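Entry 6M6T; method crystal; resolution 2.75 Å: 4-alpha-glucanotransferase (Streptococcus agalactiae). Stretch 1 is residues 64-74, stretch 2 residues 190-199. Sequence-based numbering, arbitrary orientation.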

# COMPACT_ATOMS: atom_id res chain seq x y z
N ALA A 64 3.58 5.12 -9.93
CA ALA A 64 2.85 3.89 -9.68
C ALA A 64 3.74 2.65 -9.51
O ALA A 64 3.19 1.57 -9.25
N VAL A 65 5.05 2.75 -9.72
CA VAL A 65 5.93 1.59 -9.70
C VAL A 65 7.19 1.81 -8.89
O VAL A 65 7.87 0.84 -8.52
N ALA A 66 7.55 3.07 -8.65
CA ALA A 66 8.84 3.34 -8.03
C ALA A 66 8.84 2.87 -6.59
O ALA A 66 7.79 2.85 -5.93
N GLY A 67 10.02 2.49 -6.11
CA GLY A 67 10.14 2.02 -4.74
C GLY A 67 10.32 3.16 -3.76
O GLY A 67 11.12 4.07 -3.98
N ASN A 68 9.55 3.12 -2.67
CA ASN A 68 9.77 4.08 -1.59
C ASN A 68 11.18 3.91 -1.04
O ASN A 68 11.51 2.89 -0.44
N THR A 69 12.01 4.93 -1.21
CA THR A 69 13.41 4.73 -0.87
C THR A 69 13.65 4.66 0.63
O THR A 69 14.74 4.23 1.04
N HIS A 70 12.69 5.06 1.46
CA HIS A 70 12.90 4.99 2.90
C HIS A 70 13.08 3.55 3.39
O HIS A 70 13.60 3.34 4.48
N LEU A 71 12.66 2.57 2.60
CA LEU A 71 12.69 1.19 3.03
C LEU A 71 14.00 0.50 2.70
O LEU A 71 14.17 -0.66 3.08
N ILE A 72 14.93 1.18 2.03
CA ILE A 72 16.24 0.59 1.77
C ILE A 72 17.00 0.43 3.09
O ILE A 72 16.96 1.30 3.97
N ASP A 73 17.66 -0.71 3.25
CA ASP A 73 18.32 -1.04 4.50
C ASP A 73 19.78 -0.64 4.44
O ASP A 73 20.50 -1.06 3.53
N PHE A 74 20.21 0.15 5.42
CA PHE A 74 21.62 0.52 5.47
C PHE A 74 22.51 -0.68 5.79
O PHE A 74 23.64 -0.74 5.30
N VAL A 190 19.94 4.70 -9.29
CA VAL A 190 20.67 3.73 -8.50
C VAL A 190 19.90 3.39 -7.23
O VAL A 190 19.86 2.23 -6.80
N THR A 191 19.24 4.38 -6.63
CA THR A 191 18.41 4.04 -5.47
C THR A 191 17.27 3.12 -5.87
O THR A 191 16.91 2.21 -5.11
N GLN A 192 16.70 3.28 -7.07
CA GLN A 192 15.68 2.33 -7.51
C GLN A 192 16.29 0.93 -7.70
O GLN A 192 15.64 -0.08 -7.37
N TYR A 193 17.53 0.87 -8.18
CA TYR A 193 18.21 -0.42 -8.32
C TYR A 193 18.39 -1.09 -6.96
O TYR A 193 18.17 -2.30 -6.82
N PHE A 194 18.77 -0.30 -5.95
CA PHE A 194 18.90 -0.82 -4.59
C PHE A 194 17.58 -1.39 -4.10
O PHE A 194 17.52 -2.52 -3.60
N PHE A 195 16.53 -0.57 -4.17
CA PHE A 195 15.19 -1.01 -3.81
C PHE A 195 14.90 -2.38 -4.39
O PHE A 195 14.58 -3.32 -3.66
N TYR A 196 14.96 -2.48 -5.71
CA TYR A 196 14.49 -3.71 -6.33
C TYR A 196 15.38 -4.90 -5.98
O TYR A 196 14.86 -5.99 -5.70
N LYS A 197 16.71 -4.71 -5.95
CA LYS A 197 17.62 -5.78 -5.53
C LYS A 197 17.25 -6.32 -4.14
O LYS A 197 17.03 -7.53 -3.96
N GLN A 198 17.12 -5.42 -3.16
CA GLN A 198 16.79 -5.82 -1.79
C GLN A 198 15.39 -6.42 -1.70
O GLN A 198 15.18 -7.48 -1.07
N TRP A 199 14.41 -5.77 -2.34
CA TRP A 199 13.03 -6.25 -2.26
C TRP A 199 12.89 -7.64 -2.86
O TRP A 199 12.20 -8.49 -2.31

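A loop containing a short 3-10 segment is clamped against one side of a helix by side chains of the helix that hydrogen-bond to its backbone, with apolar packing filling the space between; the two stretches bury 537 Å² in total.

The polar evidence is clearest at Gln192. Its CA-to-CB bond points sideways, but chi1 m and chi2 m bring the amide to Gly67, where it bonds in both directions: Gly67 N donates to Gln192 OE1 at 2.6 Å, and Gln192 NE2 donates to Gly67 O at 3.1 Å, each with an N-H...acceptor angle of 175°. One turn along, Tyr196 (chi1 m) donates from OH to Val65 O at 2.7 Å. At the far end Gln198, pointing toward the loop with chi1 m and chi2 t, accepts from Asp73 N through OE1 at 3.1 Å and 170°. Asp73 itself is an N-cap, so its carboxylate is engaged outside this interface.

Between these bonds lies Phe195, whose t rotamer sets one ring face against Gly67. Gly67 CA sits 3.3 Å from the centroid of the Phe195 ring and 3° off the normal, a CH-pi contact over the face. The lack of a side chain permits this approach: an ideal CB on Gly67 would fall 2.2 Å from Phe195 CG. Asn68 O meets the ring edge, 3.0 Å from Phe195 CE2, while Leu71 CB lies 4.3 Å from the same CE2.

Ile72 adds further apolar contacts. Its CB points sideways, yet chi1 m and chi2 t carry Ile72 CD1 to within 3.2 Å of Phe194 CB, a tight approach, and 3.4 Å of Thr191 O. Thr69 OG1 rests 3.9 Å from Thr191 CB. Asn68 and His70 point away from the helix; Asn68 OD1 instead accepts from His70 N at 3.0 Å, bracing the turn internally.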

# COMPACT_ATOMS: atom_id res chain seq x y z
CB ALA A 64 1.85 3.65 -10.82
CB VAL A 65 6.35 1.16 -11.12
CG1 VAL A 65 5.20 0.53 -11.86
CG2 VAL A 65 6.94 2.34 -11.88
CB ALA A 66 9.19 4.83 -8.09
CB ASN A 68 8.75 3.89 -0.46
CG ASN A 68 9.13 4.63 0.81
OD1 ASN A 68 9.85 5.63 0.77
ND2 ASN A 68 8.64 4.14 1.94
CB THR A 69 14.25 5.83 -1.47
OG1 THR A 69 15.57 5.34 -1.65
CG2 THR A 69 14.26 7.06 -0.54
CB HIS A 70 11.72 5.63 3.64
CG HIS A 70 11.65 7.11 3.46
ND1 HIS A 70 10.63 7.87 3.99
CD2 HIS A 70 12.47 7.97 2.82
CE1 HIS A 70 10.82 9.14 3.68
NE2 HIS A 70 11.93 9.23 2.97
CB LEU A 71 11.52 0.42 2.42
CG LEU A 71 10.15 1.07 2.59
CD1 LEU A 71 9.03 0.10 2.24
CD2 LEU A 71 10.00 1.58 4.00
CB ILE A 72 17.02 1.44 0.76
CG1 ILE A 72 16.67 0.98 -0.65
CG2 ILE A 72 18.52 1.34 1.00
CD1 ILE A 72 17.27 1.83 -1.70
CB ASP A 73 18.20 -2.52 4.84
CG ASP A 73 18.79 -2.85 6.21
OD1 ASP A 73 18.37 -2.22 7.22
OD2 ASP A 73 19.67 -3.73 6.26
CB PHE A 74 21.81 1.64 6.50
CG PHE A 74 21.22 2.95 6.07
CD1 PHE A 74 20.90 3.17 4.74
CD2 PHE A 74 21.00 3.95 6.99
CE1 PHE A 74 20.37 4.37 4.33
CE2 PHE A 74 20.46 5.16 6.59
CZ PHE A 74 20.15 5.37 5.26
CB VAL A 190 22.10 4.26 -8.21
CG1 VAL A 190 22.80 3.42 -7.16
CG2 VAL A 190 22.94 4.28 -9.50
CB THR A 191 17.89 5.30 -4.77
OG1 THR A 191 17.20 6.15 -5.70
CG2 THR A 191 19.04 6.06 -4.13
CB GLN A 192 15.00 2.81 -8.80
CG GLN A 192 13.93 3.92 -8.60
CD GLN A 192 12.93 3.63 -7.48
OE1 GLN A 192 12.14 2.69 -7.55
NE2 GLN A 192 12.96 4.46 -6.44
CB TYR A 193 19.56 -0.23 -9.00
CG TYR A 193 20.50 -1.43 -8.90
CD1 TYR A 193 20.36 -2.53 -9.76
CD2 TYR A 193 21.53 -1.47 -7.96
CE1 TYR A 193 21.22 -3.62 -9.67
CE2 TYR A 193 22.38 -2.56 -7.86
CZ TYR A 193 22.22 -3.63 -8.72
OH TYR A 193 23.06 -4.72 -8.63
CB PHE A 194 19.34 0.29 -3.64
CG PHE A 194 20.75 0.67 -3.80
CD1 PHE A 194 21.69 -0.28 -4.16
CD2 PHE A 194 21.15 1.97 -3.57
CE1 PHE A 194 23.01 0.06 -4.30
CE2 PHE A 194 22.45 2.32 -3.72
CZ PHE A 194 23.39 1.36 -4.08
CB PHE A 195 14.14 -0.01 -4.29
CG PHE A 195 12.81 -0.21 -3.64
CD1 PHE A 195 11.90 -1.11 -4.17
CD2 PHE A 195 12.48 0.49 -2.48
CE1 PHE A 195 10.67 -1.30 -3.56
CE2 PHE A 195 11.25 0.31 -1.87
CZ PHE A 195 10.33 -0.59 -2.41
CB TYR A 196 14.37 -3.53 -7.84
CG TYR A 196 13.02 -2.96 -8.19
CD1 TYR A 196 12.67 -1.67 -7.77
CD2 TYR A 196 12.08 -3.70 -8.91
CE1 TYR A 196 11.43 -1.13 -8.08
CE2 TYR A 196 10.83 -3.16 -9.22
CZ TYR A 196 10.52 -1.88 -8.79
OH TYR A 196 9.30 -1.33 -9.07
CB LYS A 197 19.06 -5.25 -5.57
CG LYS A 197 20.17 -6.29 -5.48
CD LYS A 197 21.22 -5.86 -4.44
CE LYS A 197 22.63 -6.26 -4.84
NZ LYS A 197 22.69 -7.69 -5.25
CB GLN A 198 16.93 -4.63 -0.85
CG GLN A 198 18.31 -3.99 -1.00
CD GLN A 198 18.83 -3.32 0.25
OE1 GLN A 198 18.07 -2.87 1.11
NE2 GLN A 198 20.16 -3.23 0.35
CB TRP A 199 12.07 -5.29 -2.97
CG TRP A 199 10.82 -6.06 -3.27
CD1 TRP A 199 10.47 -6.65 -4.45
CD2 TRP A 199 9.81 -6.39 -2.33
NE1 TRP A 199 9.28 -7.32 -4.30
CE2 TRP A 199 8.86 -7.18 -3.00
CE3 TRP A 199 9.61 -6.10 -0.98
CZ2 TRP A 199 7.73 -7.67 -2.37
CZ3 TRP A 199 8.48 -6.58 -0.36
CH2 TRP A 199 7.56 -7.36 -1.05